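Local coordinates for protein amidase, hydantoinase/carbamoylase family (Burkholderia ambifaria, PDB 5TP4) that probably hydrolyses the carbamoyl C-N bond of N-carbamoyl-L-amino acids, as a zinc-dependent amidase of the peptidase M20 family, at residues B[88-94]-B[132-138]; B[70-74]-B[147-152]; B[275-279]-B[287-291]. All coordinates share one frame. Numbering follows the deposited sequence.

Interaction 1 (B[88-94]-B[132-138]); sequences LIGSHLD and VSWTNEE. With ZN (zinc ion), chain P.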
ATOM      1  N   LEU B  88     -23.776  37.439  -9.615  1.00  7.87           N
ATOM      2  CA  LEU B  88     -23.576  36.777  -8.334  1.00  9.85           C
ATOM      3  C   LEU B  88     -22.087  36.548  -8.154  1.00 13.20           C
ATOM      4  O   LEU B  88     -21.431  36.042  -9.060  1.00 14.63           O
ATOM      5  CB  LEU B  88     -24.357  35.460  -8.320  1.00 14.51           C
ATOM      6  CG  LEU B  88     -24.544  34.534  -7.128  1.00 20.94           C
ATOM      7  CD1 LEU B  88     -25.154  35.236  -5.905  1.00 21.36           C
ATOM      8  CD2 LEU B  88     -25.427  33.396  -7.592  1.00 15.84           C
ATOM      9  N   ILE B  89     -21.565  36.945  -6.994  1.00 11.07           N
ATOM     10  CA  ILE B  89     -20.186  36.688  -6.593  1.00  8.05           C
ATOM     11  C   ILE B  89     -20.254  35.677  -5.467  1.00  8.02           C
ATOM     12  O   ILE B  89     -20.887  35.950  -4.446  1.00 10.66           O
ATOM     13  CB  ILE B  89     -19.506  37.967  -6.087  1.00  9.78           C
ATOM     14  CG1 ILE B  89     -19.445  39.038  -7.181  1.00 15.85           C
ATOM     15  CG2 ILE B  89     -18.109  37.656  -5.499  1.00  9.26           C
ATOM     16  CD1 ILE B  89     -18.847  40.359  -6.664  1.00 14.58           C
ATOM     17  N   GLY B  90     -19.593  34.532  -5.604  1.00 10.94           N
ATOM     18  CA  GLY B  90     -19.744  33.512  -4.588  1.00  9.88           C
ATOM     19  C   GLY B  90     -18.451  32.799  -4.258  1.00 10.79           C
ATOM     20  O   GLY B  90     -17.457  32.890  -4.978  1.00 12.35           O
ATOM     21  N   SER B  91     -18.504  32.091  -3.131  1.00 11.60           N
ATOM     22  CA  SER B  91     -17.583  31.019  -2.775  1.00 11.86           C
ATOM     23  C   SER B  91     -18.190  30.359  -1.534  1.00 10.24           C
ATOM     24  O   SER B  91     -19.415  30.169  -1.496  1.00 11.20           O
ATOM     25  CB  SER B  91     -16.159  31.537  -2.556  1.00 11.44           C
ATOM     26  OG  SER B  91     -15.230  30.464  -2.707  1.00 11.23           O
ATOM     27  N   HIS B  92     -17.396  30.029  -0.508  1.00  9.02           N
ATOM     28  CA  HIS B  92     -17.955  29.339   0.651  1.00  7.32           C
ATOM     29  C   HIS B  92     -17.184  29.659   1.920  1.00 11.62           C
ATOM     30  O   HIS B  92     -15.957  29.774   1.892  1.00 12.25           O
ATOM     31  CB  HIS B  92     -17.943  27.823   0.438  1.00 11.67           C
ATOM     32  CG  HIS B  92     -16.572  27.242   0.341  1.00 12.04           C
ATOM     33  ND1 HIS B  92     -15.926  26.667   1.417  1.00 13.16           N
ATOM     34  CD2 HIS B  92     -15.709  27.158  -0.702  1.00  9.85           C
ATOM     35  CE1 HIS B  92     -14.731  26.253   1.042  1.00 13.08           C
ATOM     36  NE2 HIS B  92     -14.569  26.542  -0.238  1.00 14.75           N
ATOM     37  N   LEU B  93     -17.912  29.744   3.036  1.00 11.65           N
ATOM     38  CA  LEU B  93     -17.301  30.025   4.331  1.00  9.23           C
ATOM     39  C   LEU B  93     -16.974  28.760   5.103  1.00 12.66           C
ATOM     40  O   LEU B  93     -16.157  28.820   6.023  1.00 13.34           O
ATOM     41  CB  LEU B  93     -18.221  30.909   5.171  1.00 11.31           C
ATOM     42  CG  LEU B  93     -18.342  32.347   4.634  1.00 11.58           C
ATOM     43  CD1 LEU B  93     -19.469  33.078   5.365  1.00 16.16           C
ATOM     44  CD2 LEU B  93     -17.012  33.111   4.768  1.00 10.54           C
ATOM     45  N   ASP B  94     -17.553  27.614   4.738  1.00 11.25           N
ATOM     46  CA  ASP B  94     -17.248  26.403   5.485  1.00  9.11           C
ATOM     47  C   ASP B  94     -15.872  25.844   5.093  1.00 10.34           C
ATOM     48  O   ASP B  94     -15.285  26.205   4.065  1.00 13.72           O
ATOM     49  CB  ASP B  94     -18.354  25.347   5.294  1.00 10.81           C
ATOM     50  CG  ASP B  94     -18.367  24.720   3.897  1.00 14.21           C
ATOM     51  OD1 ASP B  94     -18.616  25.443   2.900  1.00 14.08           O
ATOM     52  OD2 ASP B  94     -18.172  23.477   3.808  1.00 14.24           O
ATOM     53  N   VAL B 132     -22.766  35.346  -2.370  1.00  9.96           N
ATOM     54  CA  VAL B 132     -23.289  34.097  -1.829  1.00  8.53           C
ATOM     55  C   VAL B 132     -22.176  33.273  -1.182  1.00  7.54           C
ATOM     56  O   VAL B 132     -21.036  33.216  -1.674  1.00  9.15           O
ATOM     57  CB  VAL B 132     -24.045  33.283  -2.917  1.00 10.91           C
ATOM     58  CG1 VAL B 132     -23.153  32.991  -4.130  1.00 10.44           C
ATOM     59  CG2 VAL B 132     -24.637  32.007  -2.348  1.00 10.02           C
ATOM     60  N   SER B 133     -22.494  32.693  -0.028  1.00  8.91           N
ATOM     61  CA  SER B 133     -21.695  31.631   0.553  1.00  7.89           C
ATOM     62  C   SER B 133     -22.549  30.363   0.484  1.00  9.33           C
ATOM     63  O   SER B 133     -23.598  30.288   1.129  1.00 12.04           O
ATOM     64  CB  SER B 133     -21.295  31.986   1.993  1.00  9.53           C
ATOM     65  OG  SER B 133     -20.700  30.873   2.643  1.00  9.18           O
ATOM     66  N   TRP B 134     -22.098  29.372  -0.289  1.00  7.52           N
ATOM     67  CA  TRP B 134     -22.897  28.167  -0.515  1.00 10.38           C
ATOM     68  C   TRP B 134     -22.733  27.189   0.638  1.00 11.35           C
ATOM     69  O   TRP B 134     -21.625  27.003   1.160  1.00 14.58           O
ATOM     70  CB  TRP B 134     -22.475  27.473  -1.808  1.00 11.77           C
ATOM     71  CG  TRP B 134     -22.501  28.339  -3.043  1.00  9.30           C
ATOM     72  CD1 TRP B 134     -21.428  28.955  -3.672  1.00  8.74           C
ATOM     73  CD2 TRP B 134     -23.662  28.671  -3.806  1.00 11.66           C
ATOM     74  NE1 TRP B 134     -21.884  29.642  -4.787  1.00 10.12           N
ATOM     75  CE2 TRP B 134     -23.244  29.495  -4.875  1.00  8.43           C
ATOM     76  CE3 TRP B 134     -25.025  28.375  -3.665  1.00 10.16           C
ATOM     77  CZ2 TRP B 134     -24.142  30.001  -5.828  1.00  9.89           C
ATOM     78  CZ3 TRP B 134     -25.919  28.876  -4.601  1.00 10.52           C
ATOM     79  CH2 TRP B 134     -25.474  29.688  -5.668  1.00 11.86           C
ATOM     80  N   THR B 135     -23.836  26.535   1.013  1.00 11.30           N
ATOM     81  CA  THR B 135     -23.792  25.543   2.085  1.00 12.01           C
ATOM     82  C   THR B 135     -22.927  24.343   1.722  1.00 11.24           C
ATOM     83  O   THR B 135     -23.012  23.810   0.612  1.00 11.36           O
ATOM     84  CB  THR B 135     -25.214  25.058   2.391  1.00 11.96           C
ATOM     85  OG1 THR B 135     -25.987  26.154   2.879  1.00 12.72           O
ATOM     86  CG2 THR B 135     -25.202  23.921   3.413  1.00 13.48           C
ATOM     87  N   ASN B 136     -22.121  23.887   2.698  1.00 11.47           N
ATOM     88  CA  ASN B 136     -21.417  22.596   2.621  1.00 11.89           C
ATOM     89  C   ASN B 136     -20.692  22.409   1.287  1.00 13.36           C
ATOM     90  O   ASN B 136     -20.816  21.372   0.623  1.00 11.46           O
ATOM     91  CB  ASN B 136     -22.384  21.435   2.855  1.00 12.34           C
ATOM     92  CG  ASN B 136     -21.673  20.121   3.191  1.00 17.30           C
ATOM     93  OD1 ASN B 136     -21.226  19.927   4.317  1.00 16.90           O
ATOM     94  ND2 ASN B 136     -21.615  19.200   2.231  1.00 17.09           N
ATOM     95  N   GLU B 137     -19.895  23.408   0.902  1.00 15.13           N
ATOM     96  CA  GLU B 137     -19.070  23.223  -0.288  1.00 11.86           C
ATOM     97  C   GLU B 137     -18.049  22.104  -0.089  1.00 12.32           C
ATOM     98  O   GLU B 137     -17.721  21.385  -1.038  1.00 11.35           O
ATOM     99  CB  GLU B 137     -18.361  24.540  -0.648  1.00  8.82           C
ATOM    100  CG  GLU B 137     -17.455  24.460  -1.909  1.00 11.13           C
ATOM    101  CD  GLU B 137     -16.084  23.851  -1.646  1.00 16.64           C
ATOM    102  OE1 GLU B 137     -15.707  23.686  -0.472  1.00 13.91           O
ATOM    103  OE2 GLU B 137     -15.374  23.531  -2.621  1.00 19.75           O
ATOM    104  N   GLU B 138     -17.544  21.933   1.137  1.00 10.78           N
ATOM    105  CA  GLU B 138     -16.385  21.074   1.335  1.00 12.82           C
ATOM    106  C   GLU B 138     -16.682  19.578   1.268  1.00 13.44           C
ATOM    107  O   GLU B 138     -15.747  18.799   1.071  1.00 14.76           O
ATOM    108  CB  GLU B 138     -15.728  21.405   2.673  1.00 15.25           C
ATOM    109  CG  GLU B 138     -15.020  22.753   2.662  1.00 14.16           C
ATOM    110  CD  GLU B 138     -13.703  22.757   1.870  1.00 22.03           C
ATOM    111  OE1 GLU B 138     -13.307  21.711   1.297  1.00 19.65           O
ATOM    112  OE2 GLU B 138     -13.038  23.820   1.846  1.00 22.51           O
TER
HETATM  113 ZN    ZN P 501     -12.616  26.229  -1.715  0.54 24.25          ZN
HETATM  114  O   HOH W   1     -20.300  27.358   3.280  1.00 16.56           O
HETATM  115  O   HOH W   2     -14.161  26.115  -3.601  1.00 13.31           O
HETATM  116  O   HOH W   3     -12.301  23.990  -1.864  1.00 37.44           O
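Strands 87-91 and 129-133 run side by side in the same direction, part of the parallel core of the M20 catalytic domain, and both give way to loops that carry zinc ligands. Val132 N donates to Ile89 O (2.9 Å), Ser91 N to Val132 O (3.1 Å) and Trp134 N to Ser91 O (3.0 Å), the staggered ladder of parallel strands. Gly90 is bridged with Val132; a side chain there would collide with Val132 CG1. On the same face Leu88 CD1 packs against Val132 CG1 (3.5 Å), while Trp134 NE1 is hydrogen-bonded to Tyr194 OH of strand 193-199. Beyond the strands, side chains accept backbone amides: Leu93 N reaches Ser133 OG (3.0 Å), and the Asp94 carboxylate receives two successive amides, Glu137 N on OD1 and Glu138 N on OD2 (both 3.1 Å). The two bonds tie Asp94 to the backbone of Glu137 and Glu138, each a zinc-site residue in this protein. Glu137 CB lies over the face of the His92 ring in a CH-pi contact, 3.8 Å from its centroid. His92 and His198 bind one zinc ion; Glu137 does not bind it in this chain, but its OE2 accepts hydrogen bonds from two metal-bound waters. The zinc lies 2.5 Å from His92 NE2.

Interaction 2 (B[70-74]-B[147-152]); sequences VGNLF and LGSAVF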
ATOM      1  N   VAL B  70     -31.852  25.449   1.785  1.00 12.82           N
ATOM      2  CA  VAL B  70     -30.717  24.593   2.121  1.00 12.95           C
ATOM      3  C   VAL B  70     -29.593  25.410   2.771  1.00 13.40           C
ATOM      4  O   VAL B  70     -28.452  24.946   2.900  1.00 13.99           O
ATOM      5  CB  VAL B  70     -30.238  23.795   0.889  1.00 14.03           C
ATOM      6  CG1 VAL B  70     -29.434  24.651  -0.087  1.00 15.89           C
ATOM      7  CG2 VAL B  70     -29.445  22.552   1.308  1.00 18.20           C
ATOM      8  N   GLY B  71     -29.909  26.612   3.250  1.00 10.75           N
ATOM      9  CA  GLY B  71     -28.914  27.370   3.992  1.00  9.66           C
ATOM     10  C   GLY B  71     -27.973  28.198   3.151  1.00 12.82           C
ATOM     11  O   GLY B  71     -27.063  28.828   3.714  1.00 12.63           O
ATOM     12  N   ASN B  72     -28.130  28.214   1.828  1.00  9.84           N
ATOM     13  CA  ASN B  72     -27.259  29.073   1.023  1.00  9.08           C
ATOM     14  C   ASN B  72     -27.507  30.510   1.457  1.00 12.95           C
ATOM     15  O   ASN B  72     -28.659  30.915   1.635  1.00  9.69           O
ATOM     16  CB  ASN B  72     -27.538  28.919  -0.466  1.00 10.54           C
ATOM     17  CG  ASN B  72     -27.165  27.541  -1.018  1.00  8.22           C
ATOM     18  OD1 ASN B  72     -26.133  26.972  -0.670  1.00  9.84           O
ATOM     19  ND2 ASN B  72     -28.005  27.019  -1.922  1.00  8.86           N
ATOM     20  N   LEU B  73     -26.430  31.260   1.689  1.00 10.49           N
ATOM     21  CA  LEU B  73     -26.484  32.579   2.325  1.00  8.82           C
ATOM     22  C   LEU B  73     -26.251  33.648   1.264  1.00 13.80           C
ATOM     23  O   LEU B  73     -25.176  33.692   0.658  1.00 10.22           O
ATOM     24  CB  LEU B  73     -25.425  32.672   3.432  1.00  9.58           C
ATOM     25  CG  LEU B  73     -25.333  33.916   4.331  1.00 11.16           C
ATOM     26  CD1 LEU B  73     -26.666  34.261   5.020  1.00  9.25           C
ATOM     27  CD2 LEU B  73     -24.270  33.660   5.397  1.00  8.73           C
ATOM     28  N   PHE B  74     -27.254  34.509   1.045  1.00 11.04           N
ATOM     29  CA  PHE B  74     -27.239  35.518  -0.009  1.00 11.52           C
ATOM     30  C   PHE B  74     -27.314  36.920   0.557  1.00 10.13           C
ATOM     31  O   PHE B  74     -28.194  37.217   1.359  1.00 13.90           O
ATOM     32  CB  PHE B  74     -28.444  35.357  -0.932  1.00  8.79           C
ATOM     33  CG  PHE B  74     -28.380  34.120  -1.758  1.00 11.25           C
ATOM     34  CD1 PHE B  74     -28.912  32.930  -1.269  1.00 12.76           C
ATOM     35  CD2 PHE B  74     -27.783  34.138  -3.014  1.00 12.85           C
ATOM     36  CE1 PHE B  74     -28.844  31.783  -2.037  1.00 10.30           C
ATOM     37  CE2 PHE B  74     -27.726  32.980  -3.793  1.00 13.34           C
ATOM     38  CZ  PHE B  74     -28.237  31.804  -3.290  1.00 12.36           C
ATOM     39  N   LEU B 147     -22.553  20.803  -2.114  1.00 10.21           N
ATOM     40  CA  LEU B 147     -23.940  20.411  -1.883  1.00 12.88           C
ATOM     41  C   LEU B 147     -24.892  21.583  -2.117  1.00 12.74           C
ATOM     42  O   LEU B 147     -25.903  21.447  -2.812  1.00 11.92           O
ATOM     43  CB  LEU B 147     -24.063  19.865  -0.450  1.00 11.03           C
ATOM     44  CG  LEU B 147     -25.433  19.365   0.014  1.00 13.54           C
ATOM     45  CD1 LEU B 147     -25.243  18.370   1.186  1.00 12.72           C
ATOM     46  CD2 LEU B 147     -26.352  20.524   0.431  1.00 13.94           C
ATOM     47  N   GLY B 148     -24.583  22.742  -1.537  1.00 13.41           N
ATOM     48  CA  GLY B 148     -25.485  23.883  -1.652  1.00  9.09           C
ATOM     49  C   GLY B 148     -25.628  24.379  -3.085  1.00  9.41           C
ATOM     50  O   GLY B 148     -26.734  24.675  -3.540  1.00 13.00           O
ATOM     51  N   SER B 149     -24.515  24.493  -3.812  1.00 11.47           N
ATOM     52  CA  SER B 149     -24.631  24.934  -5.199  1.00 10.46           C
ATOM     53  C   SER B 149     -25.243  23.850  -6.080  1.00 12.41           C
ATOM     54  O   SER B 149     -25.981  24.173  -7.018  1.00 11.67           O
ATOM     55  CB  SER B 149     -23.255  25.366  -5.742  1.00 10.59           C
ATOM     56  OG  SER B 149     -22.299  24.334  -5.549  1.00  9.77           O
ATOM     57  N   ALA B 150     -24.986  22.567  -5.795  1.00  9.73           N
ATOM     58  CA  ALA B 150     -25.689  21.506  -6.528  1.00 12.08           C
ATOM     59  C   ALA B 150     -27.204  21.593  -6.340  1.00 15.20           C
ATOM     60  O   ALA B 150     -27.966  21.348  -7.286  1.00 13.96           O
ATOM     61  CB  ALA B 150     -25.184  20.125  -6.089  1.00 13.48           C
ATOM     62  N   VAL B 151     -27.669  21.917  -5.126  1.00 14.00           N
ATOM     63  CA  VAL B 151     -29.114  22.077  -4.926  1.00 10.97           C
ATOM     64  C   VAL B 151     -29.613  23.313  -5.663  1.00 11.34           C
ATOM     65  O   VAL B 151     -30.648  23.274  -6.334  1.00 12.45           O
ATOM     66  CB  VAL B 151     -29.466  22.127  -3.422  1.00 12.59           C
ATOM     67  CG1 VAL B 151     -30.968  22.443  -3.213  1.00 16.50           C
ATOM     68  CG2 VAL B 151     -29.147  20.780  -2.775  1.00 13.48           C
ATOM     69  N   PHE B 152     -28.868  24.420  -5.581  1.00 11.84           N
ATOM     70  CA  PHE B 152     -29.241  25.639  -6.304  1.00 13.04           C
ATOM     71  C   PHE B 152     -29.404  25.397  -7.804  1.00 14.32           C
ATOM     72  O   PHE B 152     -30.359  25.904  -8.429  1.00 11.11           O
ATOM     73  CB  PHE B 152     -28.193  26.724  -6.053  1.00  9.40           C
ATOM     74  CG  PHE B 152     -28.516  28.038  -6.705  1.00 10.21           C
ATOM     75  CD1 PHE B 152     -29.240  28.997  -6.029  1.00  9.43           C
ATOM     76  CD2 PHE B 152     -28.042  28.325  -7.994  1.00  8.65           C
ATOM     77  CE1 PHE B 152     -29.521  30.230  -6.633  1.00  9.03           C
ATOM     78  CE2 PHE B 152     -28.322  29.557  -8.596  1.00 10.79           C
ATOM     79  CZ  PHE B 152     -29.054  30.492  -7.920  1.00 13.24           C
TER
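Apolar packing joins the loop before strand 73-77, and the start of that strand, to helix 147-153 at two places. Val70 points toward the helix, its CG2 3.8 Å from Leu147 CD2 and its CG1 4.1 Å from Val151 CG1, residues one helical turn apart. Farther along, Phe74 CZ meets Phe152 CE1 at 3.9 Å. Between these patches lies the polar link: Asn72 ND2 donates to Gly148 O (3.1 Å), a carbonyl that also accepts the helical bond from Phe152 N (3.0 Å). The close approach depends on Gly148, since a CB there would strike Asn72 OD1. That oxygen instead accepts a hydrogen bond from Thr135 N, so one amide group bridges the helix and the loop after strand 129-133. The contact places the helix beside strand 73-77, which lies between 64-67 and 129-133, antiparallel to both; helix 158-163 covers Val70 and Val151, helix 367-372 touches Phe152, and the Trp134 ring meets Phe152 edge-to-face.

Interaction 3 (B[275-279]-B[287-291]); sequences AGIRN and GDVTF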
ATOM      1  N   ALA B 275      -1.981   2.499  -3.429  1.00 11.49           N
ATOM      2  CA  ALA B 275      -1.420   1.281  -3.988  1.00 12.01           C
ATOM      3  C   ALA B 275      -0.962   0.384  -2.857  1.00 15.95           C
ATOM      4  O   ALA B 275      -0.479   0.870  -1.818  1.00 15.65           O
ATOM      5  CB  ALA B 275      -0.252   1.577  -4.945  1.00 14.38           C
ATOM      6  N   GLY B 276      -1.122  -0.921  -3.050  1.00 13.15           N
ATOM      7  CA  GLY B 276      -0.680  -1.853  -2.029  1.00 13.79           C
ATOM      8  C   GLY B 276      -0.600  -3.270  -2.545  1.00 16.85           C
ATOM      9  O   GLY B 276      -1.353  -3.675  -3.438  1.00 12.66           O
ATOM     10  N   ILE B 277       0.311  -4.029  -1.958  1.00 12.75           N
ATOM     11  CA  ILE B 277       0.359  -5.473  -2.136  1.00 11.09           C
ATOM     12  C   ILE B 277      -0.534  -6.074  -1.070  1.00 20.24           C
ATOM     13  O   ILE B 277      -0.324  -5.826   0.123  1.00 19.30           O
ATOM     14  CB  ILE B 277       1.799  -5.993  -2.005  1.00 12.17           C
ATOM     15  CG1 ILE B 277       2.694  -5.370  -3.082  1.00 12.52           C
ATOM     16  CG2 ILE B 277       1.820  -7.525  -2.092  1.00 15.37           C
ATOM     17  CD1 ILE B 277       4.171  -5.681  -2.885  1.00 11.18           C
ATOM     18  N   ARG B 278      -1.534  -6.850  -1.488  1.00 17.27           N
ATOM     19  CA  ARG B 278      -2.477  -7.455  -0.562  1.00 19.23           C
ATOM     20  C   ARG B 278      -1.970  -8.785  -0.007  1.00 17.18           C
ATOM     21  O   ARG B 278      -1.236  -9.521  -0.668  1.00 18.14           O
ATOM     22  CB  ARG B 278      -3.826  -7.661  -1.255  1.00 26.80           C
ATOM     23  CG  ARG B 278      -4.489  -6.363  -1.731  1.00 30.40           C
ATOM     24  CD  ARG B 278      -5.905  -6.640  -2.258  1.00 34.68           C
ATOM     25  NE  ARG B 278      -6.673  -7.482  -1.340  1.00 44.32           N
ATOM     26  CZ  ARG B 278      -7.612  -7.030  -0.514  1.00 51.25           C
ATOM     27  NH1 ARG B 278      -7.921  -5.737  -0.499  1.00 54.79           N
ATOM     28  NH2 ARG B 278      -8.250  -7.869   0.291  1.00 53.02           N
ATOM     29  N   ASN B 279      -2.401  -9.103   1.221  1.00 16.00           N
ATOM     30  CA  ASN B 279      -1.994 -10.333   1.903  1.00 15.76           C
ATOM     31  C   ASN B 279      -0.480 -10.516   1.839  1.00 19.23           C
ATOM     32  O   ASN B 279       0.041 -11.583   1.506  1.00 22.49           O
ATOM     33  CB  ASN B 279      -2.737 -11.539   1.327  1.00 23.73           C
ATOM     34  CG  ASN B 279      -4.232 -11.436   1.566  1.00 35.90           C
ATOM     35  OD1 ASN B 279      -4.682 -11.535   2.703  1.00 42.42           O
ATOM     36  ND2 ASN B 279      -5.000 -11.179   0.510  1.00 38.75           N
ATOM     37  N   GLY B 287       1.237 -11.674  -5.306  1.00 13.97           N
ATOM     38  CA  GLY B 287       0.271 -12.291  -6.196  1.00 15.51           C
ATOM     39  C   GLY B 287      -0.961 -11.432  -6.424  1.00 11.27           C
ATOM     40  O   GLY B 287      -1.803 -11.784  -7.255  1.00 14.92           O
ATOM     41  N   ASP B 288      -1.112 -10.338  -5.684  1.00 11.97           N
ATOM     42  CA  ASP B 288      -2.360  -9.566  -5.695  1.00 14.95           C
ATOM     43  C   ASP B 288      -1.998  -8.126  -5.360  1.00 15.25           C
ATOM     44  O   ASP B 288      -1.663  -7.824  -4.206  1.00 16.69           O
ATOM     45  CB  ASP B 288      -3.359 -10.143  -4.675  1.00 15.61           C
ATOM     46  CG  ASP B 288      -4.735  -9.502  -4.739  1.00 25.26           C
ATOM     47  OD1 ASP B 288      -4.989  -8.662  -5.622  1.00 21.37           O
ATOM     48  OD2 ASP B 288      -5.581  -9.852  -3.872  1.00 28.17           O
ATOM     49  N   VAL B 289      -2.025  -7.251  -6.362  1.00 12.47           N
ATOM     50  CA  VAL B 289      -1.633  -5.855  -6.197  1.00 12.49           C
ATOM     51  C   VAL B 289      -2.780  -4.996  -6.691  1.00 10.95           C
ATOM     52  O   VAL B 289      -3.331  -5.255  -7.768  1.00 14.10           O
ATOM     53  CB  VAL B 289      -0.359  -5.507  -6.984  1.00 11.90           C
ATOM     54  CG1 VAL B 289      -0.029  -4.024  -6.793  1.00 12.85           C
ATOM     55  CG2 VAL B 289       0.829  -6.398  -6.540  1.00 11.38           C
ATOM     56  N   THR B 290      -3.150  -3.990  -5.910  1.00 11.40           N
ATOM     57  CA  THR B 290      -4.169  -3.034  -6.333  1.00 15.29           C
ATOM     58  C   THR B 290      -3.562  -1.639  -6.334  1.00 18.09           C
ATOM     59  O   THR B 290      -2.735  -1.310  -5.486  1.00 14.21           O
ATOM     60  CB  THR B 290      -5.414  -3.053  -5.426  1.00 19.83           C
ATOM     61  OG1 THR B 290      -5.039  -2.791  -4.063  1.00 20.38           O
ATOM     62  CG2 THR B 290      -6.176  -4.404  -5.549  1.00 17.25           C
ATOM     63  N   PHE B 291      -3.964  -0.817  -7.297  1.00 11.79           N
ATOM     64  CA  PHE B 291      -3.632   0.592  -7.195  1.00  9.61           C
ATOM     65  C   PHE B 291      -4.736   1.387  -7.870  1.00 14.65           C
ATOM     66  O   PHE B 291      -5.529   0.838  -8.636  1.00 14.47           O
ATOM     67  CB  PHE B 291      -2.263   0.891  -7.801  1.00 10.47           C
ATOM     68  CG  PHE B 291      -2.109   0.501  -9.242  1.00 11.70           C
ATOM     69  CD1 PHE B 291      -1.708  -0.782  -9.592  1.00 13.60           C
ATOM     70  CD2 PHE B 291      -2.287   1.442 -10.249  1.00 10.39           C
ATOM     71  CE1 PHE B 291      -1.514  -1.125 -10.939  1.00 14.44           C
ATOM     72  CE2 PHE B 291      -2.099   1.106 -11.593  1.00 12.55           C
ATOM     73  CZ  PHE B 291      -1.700  -0.168 -11.939  1.00 13.44           C
TER
HETATM   74  O   HOH W   4      -0.105 -10.860  -2.709  1.00 19.74           O
HETATM   75  O   HOH W   5      -4.860 -11.452  -1.992  1.00 30.34           O
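Gly287, just before strand 288-297 of a beta hairpin in the smaller domain, far from the zinc site, donates its N to a water (3.0 Å) that donates to Arg278 O (2.7 Å). At Asp288, O accepts Arg278 N (2.9 Å), while OD2 forms a long salt bridge to Arg278 NE (3.6 Å), another with Arg227 and a water link to Asn279 ND2. Val289, in a non-hydrogen-bonded pair with Ile277, brings CG2 to 4.1 Å from Ile277 CG1 on the face covered by helix 246-262. Thr290 N donates to Gly276 O (3.1 Å) and Gly276 N to Thr290 O (2.9 Å). Phe291 CB lies 3.6 Å from Ala275 CB, its ring leading away toward Val226 and Val228. Ala275 meets Tyr247 of the second subunit and Ile277 makes backbone hydrogen bonds to that chain, consistent with this domain's dimerisation role in M20 relatives. The chemistry implies a two-sided ribbon, apolar toward the helix, polar opposite, and water-bridged toward the closing loop.

Interactions 1 and 2 form one buried unit of the catalytic domain, their centres about 8 Å apart. Thr135, of 132-138, links the two: its OG1 lies 2.7 Å from Val70 O and its O 2.9 Å from Gly148 N, both probable hydrogen bonds. Along the chain, interaction 1 is nested within the loop closed by interaction 2. Interaction 1 adds carboxylates and metal to a parallel ladder, whereas interaction 2 is mainly apolar packing with one side-chain-to-backbone hydrogen bond, from Asn72. Interaction 3 lies apart, its centre about 39 Å from that of interaction 1 and about 41 Å from that of interaction 2; this partly exposed hairpin relies on antiparallel backbone pairing, water bridges and the neighbouring subunit.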